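PDB 4ECF: ABC-type phosphate transport system, periplasmic component, which probably binds phosphate outside the cytoplasmic membrane as the solute-binding component (PstS) of an ABC transporter that imports it into the cell. Local coordinates for residues 55-60 / 208-213; 78-83 / 203-208; 4-9 / 32-37; 11-16 / 172-177; 23-28 / 221-226. All blocks are in the same frame, centred on the assembly; numbering follows the deposited sequence.

Contact 1 (55-60 / 208-213); sequences IGNSDL and EHLYTK
The imidazole of His209 lies against the turn that follows strand 55-58: Leu60 O sits over one face, offset toward the rim and 3.4 Å from CD2, while Ser58 O and a water approach the edge in the ring plane. That water is hydrogen-bonded to NE2 and donates to Asp59 O; ND1 is hydrogen-bonded to Asp75. The Tyr211 ring presents its edge here, CE2 3.6 Å from Leu60 O and CD2 near Ser58 CB, and its hydroxyl is bonded to Ala62. Ser58 OG donates to a lone pair of Leu60 O (2.7 Å), tying it back to the strand end. The strands pair antiparallel, with Gly56 and Tyr211 exchanging two bonds and Ser58 and His209 two more. On the sheet face of Asn57 and Leu210, Leu210 CD2 comes 3.2 Å from Asn57 OD1, a buried oxygen that has no polar partner in the model. At the end of the paired region Asp59 and Glu208 run side by side, their carboxylate planes 33° apart. Asp59 OD1 also bonds Ser11 and lies 2.6 Å from Glu208 OE1, so one of the two acids probably carries a proton, which would reduce the negative charge beside the bound phosphate.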
# COMPACT_ATOMS: atom_id res chain seq x y z
N ILE A 55 17.76 -0.87 -1.71
CA ILE A 55 16.56 -0.56 -0.88
C ILE A 55 15.44 -1.52 -1.24
O ILE A 55 15.14 -1.71 -2.40
CB ILE A 55 16.07 0.89 -1.10
CG1 ILE A 55 17.15 1.87 -0.70
CG2 ILE A 55 14.77 1.13 -0.32
CD1 ILE A 55 16.81 3.33 -0.91
N GLY A 56 14.84 -2.12 -0.20
CA GLY A 56 13.62 -2.91 -0.33
C GLY A 56 12.45 -2.08 0.13
O GLY A 56 12.39 -1.63 1.29
N ASN A 57 11.53 -1.81 -0.77
CA ASN A 57 10.34 -1.00 -0.49
C ASN A 57 9.26 -1.92 0.03
O ASN A 57 8.89 -2.88 -0.68
CB ASN A 57 9.88 -0.35 -1.80
CG ASN A 57 10.87 0.64 -2.40
OD1 ASN A 57 11.82 1.13 -1.74
ND2 ASN A 57 10.67 0.94 -3.67
N SER A 58 8.72 -1.63 1.21
CA SER A 58 7.80 -2.55 1.87
C SER A 58 6.66 -1.80 2.58
O SER A 58 6.90 -0.79 3.27
CB SER A 58 8.55 -3.38 2.88
OG SER A 58 7.71 -4.27 3.63
N ASP A 59 5.46 -2.35 2.49
CA ASP A 59 4.31 -1.90 3.31
C ASP A 59 4.22 -2.60 4.64
O ASP A 59 3.32 -2.28 5.44
CB ASP A 59 2.95 -2.15 2.58
CG ASP A 59 2.99 -1.77 1.14
OD1 ASP A 59 3.50 -0.71 0.80
OD2 ASP A 59 2.41 -2.55 0.33
N LEU A 60 5.09 -3.56 4.89
CA LEU A 60 5.05 -4.39 6.08
C LEU A 60 6.37 -4.31 6.87
O LEU A 60 7.45 -4.06 6.30
CB LEU A 60 4.78 -5.87 5.73
CG LEU A 60 3.53 -6.14 4.90
CD1 LEU A 60 3.44 -7.64 4.55
CD2 LEU A 60 2.25 -5.63 5.59
N GLU A 208 4.90 2.72 5.64
CA GLU A 208 5.76 2.52 4.46
C GLU A 208 7.21 2.52 4.88
O GLU A 208 7.68 3.43 5.60
CB GLU A 208 5.54 3.63 3.44
CG GLU A 208 4.13 3.67 2.86
CD GLU A 208 3.83 2.54 1.90
OE1 GLU A 208 4.00 1.35 2.29
OE2 GLU A 208 3.41 2.88 0.78
N HIS A 209 7.95 1.50 4.40
CA HIS A 209 9.32 1.22 4.86
C HIS A 209 10.31 1.21 3.70
O HIS A 209 10.00 0.63 2.63
CB HIS A 209 9.39 -0.16 5.48
CG HIS A 209 8.45 -0.39 6.61
ND1 HIS A 209 8.86 -0.48 7.90
CD2 HIS A 209 7.12 -0.73 6.59
CE1 HIS A 209 7.79 -0.81 8.69
NE2 HIS A 209 6.72 -0.94 7.88
N LEU A 210 11.48 1.80 3.91
CA LEU A 210 12.62 1.68 2.98
C LEU A 210 13.68 0.87 3.72
O LEU A 210 14.38 1.41 4.55
CB LEU A 210 13.16 3.04 2.56
CG LEU A 210 12.18 3.98 1.83
CD1 LEU A 210 12.87 5.27 1.44
CD2 LEU A 210 11.57 3.32 0.62
N TYR A 211 13.68 -0.44 3.58
CA TYR A 211 14.65 -1.29 4.22
C TYR A 211 15.97 -1.31 3.50
O TYR A 211 16.02 -1.38 2.25
CB TYR A 211 14.10 -2.73 4.27
CG TYR A 211 13.21 -3.00 5.48
CD1 TYR A 211 13.77 -3.20 6.75
CD2 TYR A 211 11.82 -2.96 5.37
CE1 TYR A 211 12.95 -3.45 7.85
CE2 TYR A 211 10.99 -3.21 6.48
CZ TYR A 211 11.54 -3.42 7.71
OH TYR A 211 10.73 -3.67 8.82
N THR A 212 17.04 -1.37 4.31
CA THR A 212 18.41 -1.60 3.83
C THR A 212 19.04 -2.82 4.51
O THR A 212 18.56 -3.29 5.54
CB THR A 212 19.29 -0.36 4.03
OG1 THR A 212 19.41 -0.07 5.42
CG2 THR A 212 18.69 0.88 3.23
N LYS A 213 20.04 -3.39 3.84
CA LYS A 213 20.84 -4.49 4.41
C LYS A 213 22.03 -3.88 5.09
O LYS A 213 22.96 -3.39 4.43
CB LYS A 213 21.28 -5.47 3.33
CG LYS A 213 21.85 -6.79 3.91
CD LYS A 213 22.00 -7.85 2.84
CE LYS A 213 22.69 -9.07 3.45
NZ LYS A 213 22.39 -10.33 2.73
O HOH W 1 3.98 -1.46 8.10

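Contact 2 (78-83 / 203-208); sequences VAVVGI and RIWSYE. With EDO (1,2-ethanediol), chain F; EDO (1,2-ethanediol), chain L.
Strands 73-87 and 205-213 are antiparallel neighbours in the mixed sheet, joined here through residues 78-83 and 203-208. Val81 and Ser206 make a hydrogen-bonded pair, and Ile83 N reaches Ile204 O at 3.0 Å from above the carbonyl plane. On one face Val80 divides its methyls between two aromatics: CG1, anti to the backbone N (chi1 163°), touches Trp205 CE3 at 3.6 Å, and CG2 lies as close to Tyr207 CD1. The indole puts CZ3 over a phenol face, toward its rim. Both polar ends are held, Trp205 NE1 by Asn200 and Tyr207 OH by Arg252. On the other face the bent Glu208 chain lays its CD 3.5 Å from Val81 CG1. An alanine at Glu208 would probably leave Val81 CG1 without this cover and Asp59 without its acid neighbour. At the other end Ile204 CG2 packs on Ile83 CB at 3.8 Å. Strand 73-87 pairs further along with 169-174, linking both parts of the sheet, consistent with a class II periplasmic binding protein.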
# COMPACT_ATOMS: atom_id res chain seq x y z
N VAL A 78 8.87 6.01 6.36
CA VAL A 78 8.85 7.25 5.59
C VAL A 78 7.47 7.84 5.39
O VAL A 78 7.33 8.98 4.97
CB VAL A 78 9.56 7.04 4.23
CG1 VAL A 78 11.00 6.56 4.43
CG2 VAL A 78 8.79 6.10 3.28
N ALA A 79 6.43 7.07 5.69
CA ALA A 79 5.07 7.50 5.35
C ALA A 79 4.09 6.48 5.93
O ALA A 79 4.50 5.39 6.37
CB ALA A 79 4.89 7.58 3.84
N VAL A 80 2.83 6.87 5.97
CA VAL A 80 1.70 5.95 6.16
C VAL A 80 0.90 5.99 4.85
O VAL A 80 0.74 7.05 4.22
CB VAL A 80 0.83 6.34 7.37
CG1 VAL A 80 -0.54 5.64 7.32
CG2 VAL A 80 1.62 6.09 8.67
N VAL A 81 0.44 4.84 4.40
CA VAL A 81 -0.44 4.72 3.22
C VAL A 81 -1.79 4.12 3.64
O VAL A 81 -1.84 3.12 4.36
CB VAL A 81 0.24 3.89 2.11
CG1 VAL A 81 0.37 2.41 2.53
CG2 VAL A 81 -0.46 4.09 0.78
N GLY A 82 -2.87 4.76 3.19
CA GLY A 82 -4.21 4.22 3.32
C GLY A 82 -4.50 3.25 2.19
O GLY A 82 -3.96 3.39 1.07
N ILE A 83 -5.30 2.25 2.51
CA ILE A 83 -5.78 1.25 1.53
C ILE A 83 -7.30 1.27 1.54
O ILE A 83 -7.96 1.28 2.61
CB ILE A 83 -5.25 -0.15 1.88
CG1 ILE A 83 -3.73 -0.17 1.74
CG2 ILE A 83 -5.94 -1.26 1.02
CD1 ILE A 83 -3.10 -1.26 2.58
N ARG A 203 -9.38 2.10 9.45
CA ARG A 203 -8.39 1.20 10.05
C ARG A 203 -7.43 0.59 9.05
O ARG A 203 -6.42 -0.04 9.44
CB ARG A 203 -9.11 0.06 10.78
CG ARG A 203 -9.86 0.52 12.03
CD ARG A 203 -10.55 -0.64 12.75
NE ARG A 203 -9.60 -1.63 13.29
CZ ARG A 203 -9.41 -2.88 12.82
NH1 ARG A 203 -10.08 -3.34 11.77
NH2 ARG A 203 -8.52 -3.67 13.42
N ILE A 204 -7.76 0.67 7.77
CA ILE A 204 -6.95 -0.04 6.74
C ILE A 204 -5.84 0.88 6.21
O ILE A 204 -6.07 1.69 5.32
CB ILE A 204 -7.81 -0.60 5.57
CG1 ILE A 204 -9.20 -1.08 6.02
CG2 ILE A 204 -7.00 -1.69 4.88
CD1 ILE A 204 -10.03 -1.58 4.84
N TRP A 205 -4.63 0.73 6.78
CA TRP A 205 -3.49 1.58 6.49
C TRP A 205 -2.29 0.84 6.99
O TRP A 205 -2.39 -0.07 7.85
CB TRP A 205 -3.59 2.97 7.11
CG TRP A 205 -3.76 3.00 8.60
CD1 TRP A 205 -4.93 3.17 9.32
CD2 TRP A 205 -2.69 3.00 9.57
NE1 TRP A 205 -4.67 3.20 10.67
CE2 TRP A 205 -3.33 3.10 10.89
CE3 TRP A 205 -1.30 2.85 9.50
CZ2 TRP A 205 -2.59 3.11 12.06
CZ3 TRP A 205 -0.57 2.89 10.70
CH2 TRP A 205 -1.22 3.00 11.95
N SER A 206 -1.13 1.19 6.47
CA SER A 206 0.12 0.65 7.02
C SER A 206 1.24 1.69 6.97
O SER A 206 1.13 2.68 6.26
CB SER A 206 0.57 -0.62 6.30
OG SER A 206 1.09 -0.33 5.01
N TYR A 207 2.33 1.38 7.66
CA TYR A 207 3.54 2.18 7.55
C TYR A 207 4.27 1.75 6.27
O TYR A 207 4.19 0.59 5.86
CB TYR A 207 4.47 1.99 8.77
CG TYR A 207 3.84 2.44 10.08
CD1 TYR A 207 3.74 3.78 10.42
CD2 TYR A 207 3.34 1.49 10.97
CE1 TYR A 207 3.14 4.18 11.64
CE2 TYR A 207 2.74 1.88 12.17
CZ TYR A 207 2.68 3.24 12.50
OH TYR A 207 2.08 3.65 13.71
N GLU A 208 4.90 2.72 5.64
CA GLU A 208 5.76 2.52 4.46
C GLU A 208 7.21 2.52 4.88
O GLU A 208 7.68 3.43 5.60
CB GLU A 208 5.54 3.63 3.44
CG GLU A 208 4.13 3.67 2.86
CD GLU A 208 3.83 2.54 1.90
OE1 GLU A 208 4.00 1.35 2.29
OE2 GLU A 208 3.41 2.88 0.78
C1 EDO F . -13.96 1.77 8.50
O1 EDO F . -14.62 0.99 9.53
C2 EDO F . -12.78 1.06 7.85
O2 EDO F . -11.77 0.70 8.78
C1 EDO L . -12.08 -5.47 10.29
O1 EDO L . -10.75 -6.05 10.27
C2 EDO L . -12.53 -5.15 11.73
O2 EDO L . -13.55 -6.04 12.20

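Contact 3 (4-9 / 32-37); sequences ESITAV and TFINVQ
Ile6 and Ile34 lie side by side and point the same way from parallel strands 4-10 and 32-39, the two strands of a beta-alpha-beta unit whose crossover is helix 15-28. Their CG1 atoms meet at 4.0 Å; Ile6 CG1 is swung between the backbone N and the carbonyl carbon (chi1 67°). This face also carries Ala8 and Val36 and is packed by helices, with Ile6 against helix 218-228 and Val36 against helix 15-28. The opposite face is more polar. Ser5 OG stands 3.4 Å from Phe33 CB, obliquely to the ring, whereas Thr7 slants across Asn35 with OG1 3.6 Å from its CB. Val9 and Gln37 again run alongside each other, CG1 coming 3.6 Å from OE1. Between the faces a regular ladder joins the backbones, in which Phe33 N bonds Glu4 O and Ala8 N bonds Asn35 O. Ile6 O takes two donors from one residue, a nearly straight bond from Asn35 N (2.9 Å, 173°) and a weak one from Asn35 ND2, which also donates to a water held by Ser5 OG at 2.9 Å.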
# COMPACT_ATOMS: atom_id res chain seq x y z
N GLU A 4 26.80 8.00 -9.54
CA GLU A 4 26.44 7.09 -8.47
C GLU A 4 25.04 6.66 -8.74
O GLU A 4 24.15 7.48 -8.90
CB GLU A 4 26.41 7.78 -7.10
CG GLU A 4 27.72 8.07 -6.41
CD GLU A 4 27.45 8.80 -5.09
OE1 GLU A 4 26.83 9.87 -5.13
OE2 GLU A 4 27.83 8.29 -4.02
N SER A 5 24.82 5.34 -8.71
CA SER A 5 23.53 4.74 -8.96
C SER A 5 23.13 3.84 -7.81
O SER A 5 23.96 3.17 -7.19
CB SER A 5 23.55 3.89 -10.23
OG SER A 5 23.92 4.67 -11.35
N ILE A 6 21.84 3.82 -7.53
CA ILE A 6 21.24 2.84 -6.59
C ILE A 6 19.91 2.34 -7.19
O ILE A 6 19.33 2.98 -8.06
CB ILE A 6 20.98 3.40 -5.17
CG1 ILE A 6 19.88 4.51 -5.22
CG2 ILE A 6 22.29 3.83 -4.48
CD1 ILE A 6 19.43 5.03 -3.83
N THR A 7 19.42 1.21 -6.66
CA THR A 7 18.17 0.59 -7.07
C THR A 7 17.32 0.21 -5.86
O THR A 7 17.80 -0.39 -4.88
CB THR A 7 18.44 -0.61 -7.95
OG1 THR A 7 19.18 -0.22 -9.13
CG2 THR A 7 17.16 -1.31 -8.39
N ALA A 8 16.05 0.65 -5.91
CA ALA A 8 15.02 0.35 -4.91
C ALA A 8 13.91 -0.43 -5.59
O ALA A 8 13.47 -0.03 -6.68
CB ALA A 8 14.46 1.65 -4.35
N VAL A 9 13.50 -1.55 -5.02
CA VAL A 9 12.44 -2.35 -5.62
C VAL A 9 11.42 -2.80 -4.55
O VAL A 9 11.74 -2.83 -3.37
CB VAL A 9 12.95 -3.60 -6.34
CG1 VAL A 9 14.14 -3.28 -7.26
CG2 VAL A 9 13.27 -4.71 -5.36
N THR A 32 23.77 11.71 -10.10
CA THR A 32 23.10 10.67 -9.35
C THR A 32 21.99 10.00 -10.16
O THR A 32 21.34 10.63 -10.95
CB THR A 32 22.57 11.14 -7.98
OG1 THR A 32 21.52 12.10 -8.16
CG2 THR A 32 23.70 11.66 -7.09
N PHE A 33 21.74 8.72 -9.88
CA PHE A 33 20.77 7.91 -10.60
C PHE A 33 20.07 7.01 -9.61
O PHE A 33 20.73 6.33 -8.82
CB PHE A 33 21.48 7.03 -11.64
CG PHE A 33 22.24 7.82 -12.66
CD1 PHE A 33 23.54 8.22 -12.39
CD2 PHE A 33 21.64 8.22 -13.85
CE1 PHE A 33 24.26 9.00 -13.31
CE2 PHE A 33 22.35 8.98 -14.77
CZ PHE A 33 23.65 9.37 -14.50
N ILE A 34 18.74 7.02 -9.62
CA ILE A 34 17.96 6.19 -8.72
C ILE A 34 16.96 5.43 -9.56
O ILE A 34 16.03 6.01 -10.13
CB ILE A 34 17.25 7.04 -7.62
CG1 ILE A 34 18.32 7.83 -6.82
CG2 ILE A 34 16.37 6.16 -6.73
CD1 ILE A 34 17.71 8.81 -5.85
N ASN A 35 17.11 4.11 -9.56
CA ASN A 35 16.29 3.21 -10.35
C ASN A 35 15.26 2.61 -9.44
O ASN A 35 15.60 2.12 -8.39
CB ASN A 35 17.17 2.13 -10.92
CG ASN A 35 18.24 2.67 -11.81
OD1 ASN A 35 17.95 3.15 -12.89
ND2 ASN A 35 19.48 2.67 -11.32
N VAL A 36 13.99 2.66 -9.83
CA VAL A 36 12.90 2.19 -8.97
C VAL A 36 12.11 1.14 -9.74
O VAL A 36 11.79 1.32 -10.94
CB VAL A 36 11.96 3.35 -8.57
CG1 VAL A 36 10.97 2.87 -7.54
CG2 VAL A 36 12.76 4.52 -7.99
N GLN A 37 11.86 0.02 -9.09
CA GLN A 37 10.99 -1.02 -9.66
C GLN A 37 9.88 -1.36 -8.69
O GLN A 37 9.96 -1.11 -7.49
CB GLN A 37 11.77 -2.31 -9.91
CG GLN A 37 12.97 -2.18 -10.84
CD GLN A 37 13.78 -3.48 -10.96
OE1 GLN A 37 13.34 -4.58 -10.56
NE2 GLN A 37 14.97 -3.35 -11.53
O HOH W 2 21.81 3.46 -12.96

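Contact 4 (11-16 / 172-177); sequences STALQP and YVAFSY. With PO4 (phosphate ion), chain B; ACT (acetate ion), chain C.
Thr12 and Tyr177 make the direct polar link between the segments, but the first segment begins with Ser11, whose contacts are with the turn and the bound phosphate. Ser11 OG accepts from Leu14 N, an ST motif, and lies 2.9 Å from phosphate O4, with Asp59 as a further partner. Thr12 grips phosphate O3 twice, through its N and through OG1 at 2.7 Å; OG1 is placed for this between the backbone N and the carbonyl carbon (chi1 70°). Its carbonyl O receives the Tyr177 hydroxyl at 2.7 Å, the donor standing 36° out of the carbonyl plane. Ala13 gives its N to phosphate O4 and presses CB on Ala174 CB at 3.7 Å, while its O accepts from a water that also binds Ser176 OG. Leu14 points away from residues 172-177 and touches Glu208 and Leu210 of strand 205-213. Pro16 then crosses the Tyr177 side chain at about a right angle, CG 3.8 Å from CE1. An acetate, probably from the crystallisation liquor, has OXT over the centre of one face of that ring, 3.6 Å from Pro16 CG. Ser131, Gly132, Thr133, Thr41 and Arg127 also hydrogen-bond the phosphate. Backbone amides and hydroxyls converging on the anion at a strand-turn-helix junction, with residues of the other lobe beside it, are characteristic of the interdomain cleft of phosphate-binding proteins.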
# COMPACT_ATOMS: atom_id res chain seq x y z
N SER A 11 7.32 -2.82 -3.00
CA SER A 11 5.97 -2.33 -2.86
C SER A 11 5.46 -1.45 -3.98
O SER A 11 6.05 -0.38 -4.25
CB SER A 11 5.85 -1.58 -1.56
OG SER A 11 4.64 -0.81 -1.55
N THR A 12 4.40 -1.87 -4.65
CA THR A 12 3.74 -1.02 -5.64
C THR A 12 2.90 0.10 -5.00
O THR A 12 2.71 1.16 -5.62
CB THR A 12 2.90 -1.84 -6.66
OG1 THR A 12 1.75 -2.39 -6.03
CG2 THR A 12 3.76 -2.95 -7.25
N ALA A 13 2.48 -0.07 -3.75
CA ALA A 13 1.83 1.01 -3.03
C ALA A 13 2.77 2.21 -2.78
O ALA A 13 2.35 3.37 -2.81
CB ALA A 13 1.26 0.53 -1.71
N LEU A 14 4.06 1.90 -2.57
CA LEU A 14 5.06 2.88 -2.19
C LEU A 14 5.80 3.41 -3.44
O LEU A 14 6.39 4.50 -3.44
CB LEU A 14 6.03 2.22 -1.23
CG LEU A 14 7.10 3.06 -0.54
CD1 LEU A 14 6.63 4.43 -0.05
CD2 LEU A 14 7.76 2.22 0.56
N GLN A 15 5.69 2.67 -4.53
CA GLN A 15 6.41 2.95 -5.74
C GLN A 15 6.23 4.40 -6.20
O GLN A 15 7.20 5.07 -6.61
CB GLN A 15 6.01 1.97 -6.82
CG GLN A 15 6.90 2.05 -8.06
CD GLN A 15 6.58 0.97 -9.08
OE1 GLN A 15 5.87 0.01 -8.79
NE2 GLN A 15 7.15 1.12 -10.28
N PRO A 16 5.00 4.93 -6.18
CA PRO A 16 4.85 6.31 -6.71
C PRO A 16 5.64 7.33 -5.90
O PRO A 16 6.20 8.29 -6.48
CB PRO A 16 3.33 6.56 -6.59
CG PRO A 16 2.71 5.19 -6.57
CD PRO A 16 3.69 4.31 -5.87
N TYR A 172 -8.85 -3.97 -4.02
CA TYR A 172 -8.32 -3.06 -3.00
C TYR A 172 -7.05 -2.43 -3.54
O TYR A 172 -6.27 -3.10 -4.21
CB TYR A 172 -8.09 -3.83 -1.70
CG TYR A 172 -7.53 -5.18 -1.89
CD1 TYR A 172 -6.18 -5.38 -2.05
CD2 TYR A 172 -8.37 -6.31 -2.04
CE1 TYR A 172 -5.65 -6.64 -2.26
CE2 TYR A 172 -7.86 -7.57 -2.24
CZ TYR A 172 -6.48 -7.74 -2.36
OH TYR A 172 -5.96 -9.01 -2.57
N VAL A 173 -6.80 -1.16 -3.17
CA VAL A 173 -5.65 -0.44 -3.65
C VAL A 173 -5.31 0.70 -2.72
O VAL A 173 -6.16 1.22 -1.99
CB VAL A 173 -5.87 0.10 -5.10
CG1 VAL A 173 -6.76 1.36 -5.11
CG2 VAL A 173 -4.56 0.21 -5.83
N ALA A 174 -4.03 1.01 -2.71
CA ALA A 174 -3.53 2.18 -1.95
C ALA A 174 -4.24 3.48 -2.39
O ALA A 174 -4.53 3.66 -3.56
CB ALA A 174 -2.01 2.30 -2.14
N PHE A 175 -4.47 4.42 -1.45
CA PHE A 175 -5.18 5.66 -1.73
C PHE A 175 -4.72 6.47 -2.99
O PHE A 175 -5.56 6.94 -3.78
CB PHE A 175 -5.08 6.61 -0.51
CG PHE A 175 -6.01 6.30 0.66
CD1 PHE A 175 -6.74 5.12 0.77
CD2 PHE A 175 -6.08 7.19 1.71
CE1 PHE A 175 -7.55 4.89 1.88
CE2 PHE A 175 -6.91 6.97 2.81
CZ PHE A 175 -7.61 5.82 2.89
N SER A 176 -3.43 6.55 -3.21
CA SER A 176 -2.95 7.33 -4.38
C SER A 176 -3.46 6.83 -5.73
O SER A 176 -3.62 7.61 -6.71
CB SER A 176 -1.44 7.33 -4.46
OG SER A 176 -1.00 6.25 -5.25
N TYR A 177 -3.70 5.52 -5.81
CA TYR A 177 -4.10 4.96 -7.07
C TYR A 177 -5.55 5.26 -7.39
O TYR A 177 -5.99 5.06 -8.51
CB TYR A 177 -3.88 3.44 -7.09
CG TYR A 177 -2.42 3.01 -7.30
CD1 TYR A 177 -1.50 3.00 -6.24
CD2 TYR A 177 -1.96 2.67 -8.57
CE1 TYR A 177 -0.18 2.66 -6.44
CE2 TYR A 177 -0.64 2.32 -8.78
CZ TYR A 177 0.27 2.33 -7.73
OH TYR A 177 1.56 1.91 -7.99
P PO4 B . 2.21 -4.04 -2.61
O1 PO4 B . 0.75 -4.44 -2.46
O2 PO4 B . 3.13 -4.83 -1.76
O3 PO4 B . 2.65 -4.04 -4.05
O4 PO4 B . 2.37 -2.50 -2.18
C ACT C . -0.57 6.29 -9.48
O ACT C . -1.73 6.64 -9.80
OXT ACT C . -0.18 6.42 -8.31
CH3 ACT C . 0.33 5.69 -10.53
O HOH W 3 -0.13 4.91 -3.18

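Contact 5 (23-28 / 221-226); sequences EQYTGE and KAFITY
Tyr226 OH donates to Glu28 OE1 at 2.7 Å, meeting the carboxylate from 45° above its plane, and Gln24 OE1 lies 3.1 Å from the same hydroxyl. The side chains of Glu28 and Gln24 both cross Tyr226 at about a right angle, the amide plane standing nearly perpendicular to the ring. Tyr25 projects between the two helices with CG anti to the backbone N (chi1 -174°). Its edge is turned to a face of Tyr226 in a T-shaped stack, planes 88° apart, with CD2 3.5 Å from Tyr226 CG and offset toward the rim. Phe223 in turn directs its edge at a face of Tyr25 in an offset edge-to-face pair whose centroids are 6.0 Å apart. The three rings form an aromatic cluster between helices 15-28 and 218-228, whose segment axes come no nearer than 10.9 Å, a spacing bridged by the long side chains. A leucine in place of Tyr226 would probably leave Glu28 OE1 without this donor and the Tyr25 edge without an aromatic face to meet. At the far end of Tyr25, OH rests 3.4 Å from Ala222 CB, and its ring also stacks with His29; Phe223 also touches Ile34 and Ile55 of the sheet.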
# COMPACT_ATOMS: atom_id res chain seq x y z
N GLU A 23 13.20 11.09 -8.64
CA GLU A 23 13.43 12.02 -9.75
C GLU A 23 13.73 13.41 -9.22
O GLU A 23 14.56 14.14 -9.76
CB GLU A 23 12.20 12.06 -10.70
CG GLU A 23 12.47 12.84 -12.00
CD GLU A 23 12.38 14.37 -11.84
OE1 GLU A 23 11.57 14.83 -11.00
OE2 GLU A 23 13.12 15.12 -12.55
N GLN A 24 13.05 13.79 -8.16
CA GLN A 24 13.32 15.08 -7.57
C GLN A 24 14.76 15.14 -7.02
O GLN A 24 15.47 16.09 -7.28
CB GLN A 24 12.27 15.41 -6.52
CG GLN A 24 12.33 16.87 -6.08
CD GLN A 24 11.16 17.26 -5.24
OE1 GLN A 24 11.30 17.45 -4.02
NE2 GLN A 24 10.01 17.40 -5.87
N TYR A 25 15.17 14.09 -6.31
CA TYR A 25 16.52 14.02 -5.76
C TYR A 25 17.57 14.11 -6.88
O TYR A 25 18.50 14.90 -6.82
CB TYR A 25 16.71 12.69 -5.00
CG TYR A 25 18.04 12.67 -4.30
CD1 TYR A 25 19.21 12.31 -4.96
CD2 TYR A 25 18.16 13.11 -3.00
CE1 TYR A 25 20.44 12.35 -4.32
CE2 TYR A 25 19.38 13.13 -2.37
CZ TYR A 25 20.53 12.77 -3.03
OH TYR A 25 21.78 12.82 -2.39
N THR A 26 17.38 13.33 -7.93
CA THR A 26 18.41 13.28 -8.99
C THR A 26 18.51 14.60 -9.77
O THR A 26 19.59 14.98 -10.25
CB THR A 26 18.28 12.10 -9.95
OG1 THR A 26 17.05 12.10 -10.64
CG2 THR A 26 18.50 10.74 -9.20
N GLY A 27 17.39 15.31 -9.91
CA GLY A 27 17.42 16.61 -10.58
C GLY A 27 18.05 17.68 -9.72
O GLY A 27 18.45 18.73 -10.21
N GLU A 28 18.12 17.44 -8.41
CA GLU A 28 18.77 18.38 -7.46
C GLU A 28 20.23 18.02 -7.10
O GLU A 28 20.92 18.81 -6.47
CB GLU A 28 17.91 18.43 -6.17
CG GLU A 28 16.57 19.13 -6.41
CD GLU A 28 15.56 18.99 -5.27
OE1 GLU A 28 15.95 18.54 -4.20
OE2 GLU A 28 14.38 19.39 -5.44
N LYS A 221 22.05 6.07 1.66
CA LYS A 221 21.86 6.80 2.92
C LYS A 221 21.32 8.21 2.65
O LYS A 221 20.34 8.64 3.30
CB LYS A 221 23.18 6.87 3.70
CG LYS A 221 23.12 7.72 4.96
CD LYS A 221 24.50 7.72 5.62
CE LYS A 221 24.60 8.56 6.88
NZ LYS A 221 23.79 7.99 8.02
N ALA A 222 21.94 8.90 1.69
CA ALA A 222 21.54 10.25 1.37
C ALA A 222 20.10 10.35 0.90
O ALA A 222 19.37 11.24 1.30
CB ALA A 222 22.49 10.88 0.36
N PHE A 223 19.69 9.42 0.03
CA PHE A 223 18.34 9.44 -0.46
C PHE A 223 17.31 9.18 0.64
O PHE A 223 16.27 9.84 0.71
CB PHE A 223 18.19 8.41 -1.57
CG PHE A 223 16.81 8.30 -2.14
CD1 PHE A 223 16.17 9.40 -2.67
CD2 PHE A 223 16.18 7.07 -2.21
CE1 PHE A 223 14.91 9.29 -3.22
CE2 PHE A 223 14.94 6.95 -2.78
CZ PHE A 223 14.30 8.06 -3.29
N ILE A 224 17.57 8.17 1.47
CA ILE A 224 16.64 7.91 2.59
C ILE A 224 16.52 9.14 3.50
O ILE A 224 15.38 9.56 3.86
CB ILE A 224 17.02 6.61 3.34
CG1 ILE A 224 16.82 5.39 2.44
CG2 ILE A 224 16.15 6.46 4.60
CD1 ILE A 224 17.43 4.16 3.05
N THR A 225 17.65 9.74 3.86
CA THR A 225 17.65 10.98 4.64
C THR A 225 16.76 12.07 3.96
O THR A 225 15.92 12.70 4.60
CB THR A 225 19.06 11.47 4.82
OG1 THR A 225 19.78 10.49 5.59
CG2 THR A 225 19.10 12.84 5.51
N TYR A 226 16.91 12.20 2.65
CA TYR A 226 16.11 13.15 1.87
C TYR A 226 14.62 12.86 1.94
O TYR A 226 13.83 13.76 2.23
CB TYR A 226 16.62 13.16 0.42
CG TYR A 226 15.94 14.12 -0.51
CD1 TYR A 226 16.40 15.43 -0.65
CD2 TYR A 226 14.95 13.69 -1.36
CE1 TYR A 226 15.81 16.28 -1.55
CE2 TYR A 226 14.37 14.56 -2.28
CZ TYR A 226 14.80 15.83 -2.37
OH TYR A 226 14.23 16.71 -3.28

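How the contacts relate
Contacts 1, 2 and 3 lie on one mixed sheet, which contact 4 also reaches through strand 169-174. Strand 4-10 of contact 3 pairs with strand 55-58 of contact 1, Val9 O accepting from Asn57 N, and strand 205-213 continues from contact 1 into contact 2, Glu208 belonging to both. Contact 4, centred about 10 Å from contact 2 and 14 Å from contact 1, holds the phosphate and joins both: Asp59 OD1 of contact 1 lies 2.6 Å from Ser11 OG, and Phe175 N bonds Gly82 O of contact 2. Contact 5 lies about 20 Å from contact 4 between centres, yet Phe223 CD1 touches Ile34 CD1 of contact 3 and Ile224 packs on contact 1.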